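Matrix protein VP40 (Lake Victoria marburgvirus, PDB 5B0V) drives assembly and budding of Marburg virus particles as a dimeric matrix protein that reorganizes into multimers at the plasma membrane and recruits host multivesicular-body factors. Local coordinates at residues L100-N105 with Y288-E293; H247-E252 with S264-M269. All coordinates share one frame; numbering follows the deposited sequence. Where two conformers were deposited one is given.

Interaction 1: L100-N105 with Y288-E293; sequences LGIMSN and YFQAPE
Gln290, on an outer strand of the three-stranded antiparallel sheet, reaches across to Gly101, in a classic beta bulge of strand 91-104 at the border of the larger mixed sheet, and to Ile102 just after it. In that bulge Leu100 and Gly101 both face Phe75 of strand 72-83. The two outer strands run at 147° to one another, roughly antiparallel, and their axes come no closer than 7.6 Å, too far for backbone pairing, so the junction is made by side chains, one of them bonding to a backbone N. The CG of Gln290 stands anti to its own carbonyl carbon (chi1 -53°) and the chain extends beyond it, carrying the amide over to the bulge. There OE1 takes a weak, bent hydrogen bond from Gly101 N, 2.9 Å long with an N-H...O angle of 123°. At the other end of the same amide, NE2 is hydrogen-bonded to Phe75 O, and Gln290 also touches Ala74 and Thr76 of that neighbouring strand. Ile102 points at the second segment and slides past Gln290 in the opposite direction, its CG1 lying 3.7 Å from Gln290 CG. Farther out, Ile102 CD1 comes within 4.1 Å of Tyr288 O. Both ends of one carboxamide thus meet backbone groups of adjacent strands, which is consistent with its modelled orientation, while Gln290 CG packs along Ile102 CG1 and CD1; the polar tie to Gly101 is itself modest.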
ATOM      1  N   LEU A 100      12.762   8.525  -3.371  1.00 25.90           N
ATOM      2  CA  LEU A 100      13.172   7.158  -3.700  1.00 26.78           C
ATOM      3  C   LEU A 100      13.272   6.929  -5.186  1.00 26.56           C
ATOM      4  O   LEU A 100      13.789   5.909  -5.589  1.00 27.45           O
ATOM      5  CB  LEU A 100      12.151   6.148  -3.194  1.00 27.64           C
ATOM      6  CG  LEU A 100      11.725   6.251  -1.729  1.00 28.10           C
ATOM      7  CD1 LEU A 100      10.629   5.227  -1.505  1.00 28.94           C
ATOM      8  CD2 LEU A 100      12.891   6.002  -0.792  1.00 28.37           C
ATOM      9  N   GLY A 101      12.724   7.839  -5.991  1.00 26.09           N
ATOM     10  CA  GLY A 101      12.766   7.700  -7.427  1.00 25.66           C
ATOM     11  C   GLY A 101      11.512   8.102  -8.159  1.00 25.75           C
ATOM     12  O   GLY A 101      10.432   8.242  -7.583  1.00 26.19           O
ATOM     13  N   ILE A 102      11.670   8.243  -9.464  1.00 25.90           N
ATOM     14  CA  ILE A 102      10.557   8.436 -10.366  1.00 26.31           C
ATOM     15  C   ILE A 102      10.444   7.232 -11.280  1.00 26.96           C
ATOM     16  O   ILE A 102      11.421   6.828 -11.858  1.00 28.42           O
ATOM     17  CB  ILE A 102      10.794   9.684 -11.194  1.00 25.69           C
ATOM     18  CG1 ILE A 102      10.843  10.883 -10.254  1.00 24.95           C
ATOM     19  CG2 ILE A 102       9.715   9.819 -12.255  1.00 26.25           C
ATOM     20  CD1 ILE A 102      11.084  12.176 -10.960  1.00 24.67           C
HETATM   21  N   MSE A 103       9.249   6.680 -11.436  1.00 27.51           N
HETATM   22  CA  MSE A 103       9.039   5.483 -12.268  1.00 27.94           C
HETATM   23  C   MSE A 103       7.808   5.611 -13.119  1.00 29.17           C
HETATM   24  O   MSE A 103       6.815   6.214 -12.732  1.00 27.97           O
HETATM   25  CB  MSE A 103       8.846   4.253 -11.386  1.00 27.45           C
HETATM   26  CG  MSE A 103       9.070   2.925 -12.109  1.00 26.94           C
HETATM   27 SE   MSE A 103       8.575   1.484 -10.863  1.00 26.02          SE
HETATM   28  CE  MSE A 103       6.656   1.871 -11.003  1.00 26.93           C
ATOM     29  N   SER A 104       7.886   5.056 -14.318  1.00 31.67           N
ATOM     30  CA  SER A 104       6.718   4.963 -15.175  1.00 34.12           C
ATOM     31  C   SER A 104       6.147   3.542 -15.091  1.00 34.35           C
ATOM     32  O   SER A 104       6.870   2.563 -14.868  1.00 34.01           O
ATOM     33  CB  SER A 104       7.088   5.324 -16.610  1.00 35.85           C
ATOM     34  OG  SER A 104       8.137   4.482 -17.069  1.00 38.70           O
ATOM     35  N   ASN A 105       4.845   3.435 -15.276  1.00 34.50           N
ATOM     36  CA  ASN A 105       4.176   2.159 -15.107  1.00 35.23           C
ATOM     37  C   ASN A 105       4.763   1.003 -15.919  1.00 36.24           C
ATOM     38  O   ASN A 105       4.766  -0.129 -15.454  1.00 36.55           O
ATOM     39  CB  ASN A 105       2.683   2.312 -15.368  1.00 35.66           C
ATOM     40  CG  ASN A 105       1.983   3.097 -14.271  1.00 34.70           C
ATOM     41  OD1 ASN A 105       2.544   3.338 -13.208  1.00 33.18           O
ATOM     42  ND2 ASN A 105       0.773   3.527 -14.541  1.00 35.46           N
ATOM     43  N   TYR A 288      11.349  16.872 -14.832  1.00 24.29           N
ATOM     44  CA  TYR A 288      11.009  16.906 -13.448  1.00 23.65           C
ATOM     45  C   TYR A 288      12.074  16.166 -12.700  1.00 22.52           C
ATOM     46  O   TYR A 288      12.687  15.260 -13.220  1.00 22.49           O
ATOM     47  CB  TYR A 288       9.640  16.256 -13.229  1.00 23.85           C
ATOM     48  CG  TYR A 288       8.528  17.141 -13.703  1.00 24.37           C
ATOM     49  CD1 TYR A 288       8.166  17.163 -15.022  1.00 25.30           C
ATOM     50  CD2 TYR A 288       7.872  17.967 -12.841  1.00 24.82           C
ATOM     51  CE1 TYR A 288       7.155  17.971 -15.474  1.00 26.32           C
ATOM     52  CE2 TYR A 288       6.862  18.790 -13.283  1.00 26.05           C
ATOM     53  CZ  TYR A 288       6.515  18.793 -14.605  1.00 26.65           C
ATOM     54  OH  TYR A 288       5.479  19.601 -15.024  1.00 28.38           O
ATOM     55  N   PHE A 289      12.307  16.564 -11.472  1.00 22.04           N
ATOM     56  CA  PHE A 289      13.235  15.837 -10.643  1.00 21.63           C
ATOM     57  C   PHE A 289      12.811  16.007  -9.188  1.00 21.75           C
ATOM     58  O   PHE A 289      11.978  16.849  -8.852  1.00 22.03           O
ATOM     59  CB  PHE A 289      14.692  16.307 -10.905  1.00 21.62           C
ATOM     60  CG  PHE A 289      15.001  17.705 -10.422  1.00 21.50           C
ATOM     61  CD1 PHE A 289      14.741  18.807 -11.224  1.00 22.09           C
ATOM     62  CD2 PHE A 289      15.571  17.910  -9.191  1.00 21.37           C
ATOM     63  CE1 PHE A 289      15.032  20.093 -10.797  1.00 22.41           C
ATOM     64  CE2 PHE A 289      15.861  19.182  -8.757  1.00 21.86           C
ATOM     65  CZ  PHE A 289      15.592  20.273  -9.553  1.00 22.37           C
ATOM     66  N   GLN A 290      13.381  15.182  -8.336  1.00 21.53           N
ATOM     67  CA  GLN A 290      12.997  15.163  -6.949  1.00 21.80           C
ATOM     68  C   GLN A 290      14.079  15.763  -6.092  1.00 22.50           C
ATOM     69  O   GLN A 290      15.264  15.463  -6.279  1.00 22.20           O
ATOM     70  CB  GLN A 290      12.815  13.737  -6.479  1.00 21.34           C
ATOM     71  CG  GLN A 290      11.882  12.892  -7.301  1.00 20.75           C
ATOM     72  CD  GLN A 290      11.536  11.661  -6.525  1.00 21.01           C
ATOM     73  OE1 GLN A 290      12.291  10.686  -6.535  1.00 20.80           O
ATOM     74  NE2 GLN A 290      10.425  11.724  -5.769  1.00 21.27           N
ATOM     75  N   ALA A 291      13.655  16.601  -5.150  1.00 23.58           N
ATOM     76  CA  ALA A 291      14.514  17.087  -4.085  1.00 24.33           C
ATOM     77  C   ALA A 291      13.660  17.226  -2.844  1.00 25.21           C
ATOM     78  O   ALA A 291      12.447  17.299  -2.958  1.00 25.32           O
ATOM     79  CB  ALA A 291      15.108  18.414  -4.449  1.00 24.71           C
ATOM     80  N   PRO A 292      14.288  17.274  -1.656  1.00 26.09           N
ATOM     81  CA  PRO A 292      13.533  17.436  -0.439  1.00 26.61           C
ATOM     82  C   PRO A 292      12.649  18.647  -0.459  1.00 27.30           C
ATOM     83  O   PRO A 292      13.021  19.663  -0.982  1.00 27.25           O
ATOM     84  CB  PRO A 292      14.622  17.569   0.606  1.00 27.57           C
ATOM     85  CG  PRO A 292      15.676  16.637   0.124  1.00 27.14           C
ATOM     86  CD  PRO A 292      15.684  16.887  -1.363  1.00 26.58           C
ATOM     87  N   GLU A 293      11.455  18.497   0.092  1.00 28.88           N
ATOM     88  CA  GLU A 293      10.460  19.555   0.138  1.00 30.73           C
ATOM     89  C   GLU A 293      11.044  20.847   0.721  1.00 33.15           C
ATOM     90  O   GLU A 293      10.855  21.924   0.179  1.00 33.26           O
ATOM     91  CB  GLU A 293       9.243  19.059   0.934  1.00 30.71           C
ATOM     92  CG  GLU A 293       8.124  20.057   1.146  1.00 31.61           C
ATOM     93  CD  GLU A 293       7.396  20.430  -0.129  1.00 31.52           C
ATOM     94  OE1 GLU A 293       7.770  19.948  -1.201  1.00 30.16           O
ATOM     95  OE2 GLU A 293       6.449  21.236  -0.056  1.00 33.19           O
TER

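Interaction 2: H247-E252 with S264-M269; sequences HQLRVE and SLPADM
The chain at Leu249 and Arg250 passes Leu265 and Ser264 at the same spacing, 7.2 Å between the CA atoms of Leu249 and Leu265 and again between those of Arg250 and Ser264, and no hydrogen bond joins the two segments. What meets instead is apolar, and one methyl does most of it. Leu249 CD2 lies 4.0 Å from Leu265 CD2, methyl against methyl, with the two side chains crossing obliquely. Both leucines turn CG anti to the carbonyl carbon and beside the backbone N, and from there each sends its CD2 to the meeting point. That same CD2 of Leu249 approaches Pro266 at the ring carbon CD, 4.2 Å away, and here the side chains cross at about a right angle. The place is the end of the three-stranded antiparallel sheet where strand 251-253 roughly begins and strand 260-264 ends, the latter giving way to the loop before strand 286-290. Pairing of those neighbours is seen at Glu252, whose backbone is bonded to Arg262 and whose OE2 forms a salt bridge with the NH2 of that arginine. Leu249 also touches Ile263, and Leu265 touches Pro221; both leucines are buried. Ser264 and Arg250 lie at the exposed border of the contact, where Arg250 O stands 4.4 Å from Ser264 N and the Arg250 side chain leads away from the second segment.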
ATOM      1  N   HIS A 247      23.661  27.889 -17.066  1.00 31.80           N
ATOM      2  CA  HIS A 247      23.494  28.840 -15.984  0.55 32.40           C
ATOM      3  C   HIS A 247      22.261  29.689 -16.134  1.00 32.57           C
ATOM      4  O   HIS A 247      21.936  30.465 -15.249  1.00 33.19           O
ATOM      5  CB  HIS A 247      24.685  29.810 -16.034  0.55 33.83           C
ATOM      6  CG  HIS A 247      24.765  30.593 -17.324  0.55 34.61           C
ATOM      7  ND1 HIS A 247      25.267  30.056 -18.494  0.55 34.20           N
ATOM      8  CD2 HIS A 247      24.370  31.854 -17.630  0.55 35.54           C
ATOM      9  CE1 HIS A 247      25.191  30.958 -19.457  0.55 35.14           C
ATOM     10  NE2 HIS A 247      24.650  32.056 -18.960  0.55 35.93           N
ATOM     11  N   GLN A 248      21.599  29.589 -17.285  1.00 32.88           N
ATOM     12  CA  GLN A 248      20.338  30.311 -17.499  1.00 33.97           C
ATOM     13  C   GLN A 248      19.118  29.453 -17.168  1.00 31.82           C
ATOM     14  O   GLN A 248      18.005  29.962 -17.081  1.00 31.47           O
ATOM     15  CB  GLN A 248      20.206  30.785 -18.932  1.00 36.16           C
ATOM     16  CG  GLN A 248      21.269  31.758 -19.370  1.00 39.17           C
ATOM     17  CD  GLN A 248      21.528  31.599 -20.854  1.00 42.29           C
ATOM     18  OE1 GLN A 248      22.678  31.381 -21.282  1.00 44.39           O
ATOM     19  NE2 GLN A 248      20.446  31.639 -21.653  1.00 42.59           N
ATOM     20  N   LEU A 249      19.322  28.152 -16.999  1.00 29.95           N
ATOM     21  CA  LEU A 249      18.211  27.288 -16.721  1.00 28.68           C
ATOM     22  C   LEU A 249      17.614  27.702 -15.392  1.00 29.01           C
ATOM     23  O   LEU A 249      18.369  27.975 -14.468  1.00 29.03           O
ATOM     24  CB  LEU A 249      18.672  25.841 -16.693  1.00 27.19           C
ATOM     25  CG  LEU A 249      19.130  25.282 -18.045  1.00 26.76           C
ATOM     26  CD1 LEU A 249      19.532  23.819 -17.894  1.00 25.61           C
ATOM     27  CD2 LEU A 249      18.048  25.450 -19.101  1.00 26.97           C
ATOM     28  N   ARG A 250      16.279  27.763 -15.318  1.00 29.21           N
ATOM     29  CA  ARG A 250      15.559  28.084 -14.073  1.00 30.07           C
ATOM     30  C   ARG A 250      14.833  26.887 -13.471  1.00 28.50           C
ATOM     31  O   ARG A 250      13.930  26.307 -14.087  1.00 27.82           O
ATOM     32  CB  ARG A 250      14.526  29.171 -14.302  1.00 32.11           C
ATOM     33  CG  ARG A 250      15.164  30.508 -14.560  1.00 34.78           C
ATOM     34  CD  ARG A 250      14.091  31.545 -14.815  1.00 37.53           C
ATOM     35  NE  ARG A 250      14.689  32.720 -15.434  1.00 39.78           N
ATOM     36  CZ  ARG A 250      14.016  33.815 -15.769  1.00 44.19           C
ATOM     37  NH1 ARG A 250      12.713  33.900 -15.518  1.00 45.08           N
ATOM     38  NH2 ARG A 250      14.650  34.842 -16.337  1.00 45.96           N
ATOM     39  N   VAL A 251      15.209  26.551 -12.248  1.00 27.75           N
ATOM     40  CA  VAL A 251      14.545  25.494 -11.504  1.00 26.95           C
ATOM     41  C   VAL A 251      13.343  26.077 -10.754  1.00 27.34           C
ATOM     42  O   VAL A 251      13.474  27.032 -10.021  1.00 27.89           O
ATOM     43  CB  VAL A 251      15.520  24.866 -10.508  1.00 26.50           C
ATOM     44  CG1 VAL A 251      14.826  23.811  -9.690  1.00 25.93           C
ATOM     45  CG2 VAL A 251      16.707  24.272 -11.242  1.00 26.16           C
ATOM     46  N   GLU A 252      12.157  25.561 -10.988  1.00 27.48           N
ATOM     47  CA  GLU A 252      11.026  26.024 -10.213  1.00 28.89           C
ATOM     48  C   GLU A 252      10.379  24.884  -9.430  1.00 27.73           C
ATOM     49  O   GLU A 252      10.378  23.741  -9.857  1.00 26.33           O
ATOM     50  CB  GLU A 252      10.029  26.786 -11.089  1.00 30.77           C
ATOM     51  CG  GLU A 252       9.022  25.975 -11.867  1.00 31.38           C
ATOM     52  CD  GLU A 252       7.829  26.881 -12.266  1.00 33.87           C
ATOM     53  OE1 GLU A 252       8.002  28.099 -12.561  1.00 36.47           O
ATOM     54  OE2 GLU A 252       6.691  26.409 -12.261  1.00 34.55           O
ATOM     55  N   SER A 264      12.062  23.955 -17.292  1.00 26.13           N
ATOM     56  CA  SER A 264      11.642  24.094 -18.659  1.00 27.03           C
ATOM     57  C   SER A 264      12.906  24.413 -19.498  1.00 27.07           C
ATOM     58  O   SER A 264      13.802  25.182 -19.072  1.00 27.17           O
ATOM     59  CB  SER A 264      10.536  25.117 -18.783  1.00 28.24           C
ATOM     60  OG  SER A 264      11.110  26.376 -18.932  1.00 29.55           O
ATOM     61  N   LEU A 265      12.999  23.744 -20.650  1.00 26.80           N
ATOM     62  CA  LEU A 265      14.182  23.769 -21.499  1.00 26.45           C
ATOM     63  C   LEU A 265      13.850  24.494 -22.777  1.00 27.42           C
ATOM     64  O   LEU A 265      12.742  24.381 -23.266  1.00 28.36           O
ATOM     65  CB  LEU A 265      14.633  22.344 -21.814  1.00 25.61           C
ATOM     66  CG  LEU A 265      15.047  21.484 -20.616  1.00 24.63           C
ATOM     67  CD1 LEU A 265      15.186  20.020 -20.971  1.00 24.36           C
ATOM     68  CD2 LEU A 265      16.353  21.960 -20.048  1.00 24.55           C
ATOM     69  N   PRO A 266      14.813  25.236 -23.335  1.00 28.12           N
ATOM     70  CA  PRO A 266      14.575  25.916 -24.608  1.00 29.48           C
ATOM     71  C   PRO A 266      14.252  24.934 -25.767  1.00 30.02           C
ATOM     72  O   PRO A 266      14.937  23.929 -25.936  1.00 28.81           O
ATOM     73  CB  PRO A 266      15.885  26.673 -24.853  1.00 29.46           C
ATOM     74  CG  PRO A 266      16.912  25.983 -24.031  1.00 28.22           C
ATOM     75  CD  PRO A 266      16.201  25.412 -22.856  1.00 27.72           C
ATOM     76  N   ALA A 267      13.185  25.212 -26.512  1.00 31.72           N
ATOM     77  CA  ALA A 267      12.735  24.320 -27.567  1.00 33.06           C
ATOM     78  C   ALA A 267      13.672  24.387 -28.753  1.00 34.67           C
ATOM     79  O   ALA A 267      13.846  23.401 -29.463  1.00 35.21           O
ATOM     80  CB  ALA A 267      11.334  24.680 -28.023  1.00 34.19           C
ATOM     81  N   ASP A 268      14.274  25.544 -28.971  1.00 35.96           N
ATOM     82  CA  ASP A 268      15.197  25.683 -30.067  1.00 37.78           C
ATOM     83  C   ASP A 268      16.411  24.772 -29.934  1.00 36.42           C
ATOM     84  O   ASP A 268      17.115  24.558 -30.923  1.00 37.96           O
ATOM     85  CB  ASP A 268      15.639  27.153 -30.239  1.00 40.34           C
ATOM     86  CG  ASP A 268      16.533  27.670 -29.085  1.00 40.93           C
ATOM     87  OD1 ASP A 268      16.865  26.899 -28.159  1.00 40.60           O
ATOM     88  OD2 ASP A 268      16.912  28.866 -29.133  1.00 42.36           O
HETATM   89  N   MSE A 269      16.649  24.237 -28.734  1.00 34.34           N
HETATM   90  CA  MSE A 269      17.780  23.343 -28.478  1.00 33.19           C
HETATM   91  C   MSE A 269      17.482  21.880 -28.230  1.00 32.67           C
HETATM   92  O   MSE A 269      18.274  21.024 -28.591  1.00 31.77           O
HETATM   93  CB  MSE A 269      18.446  23.862 -27.234  1.00 32.62           C
HETATM   94  CG  MSE A 269      19.739  23.092 -26.971  1.00 32.51           C
HETATM   95 SE   MSE A 269      20.902  23.773 -25.533  1.00 33.21          SE
HETATM   96  CE  MSE A 269      21.548  25.498 -26.230  1.00 33.68           C
TER

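The two contacts share the antiparallel sheet 251-253, 260-264, 286-290. Interaction 1, partly buried, has its centre about 4 Å from the chain's centre and joins that sheet to the larger mixed one through a polar side chain bonded to backbone groups, alongside apolar packing on Ile102. Interaction 2, its centre about 19 Å from the chain's centre, stays within the smaller sheet and its following loop, and is purely apolar between its side chains, with an exposed border. Their centres are about 19 Å apart, yet they touch: Phe289 CZ packs on Val251 CG1 at 3.6 Å. In sequence, both segments of interaction 2 fall between those of interaction 1.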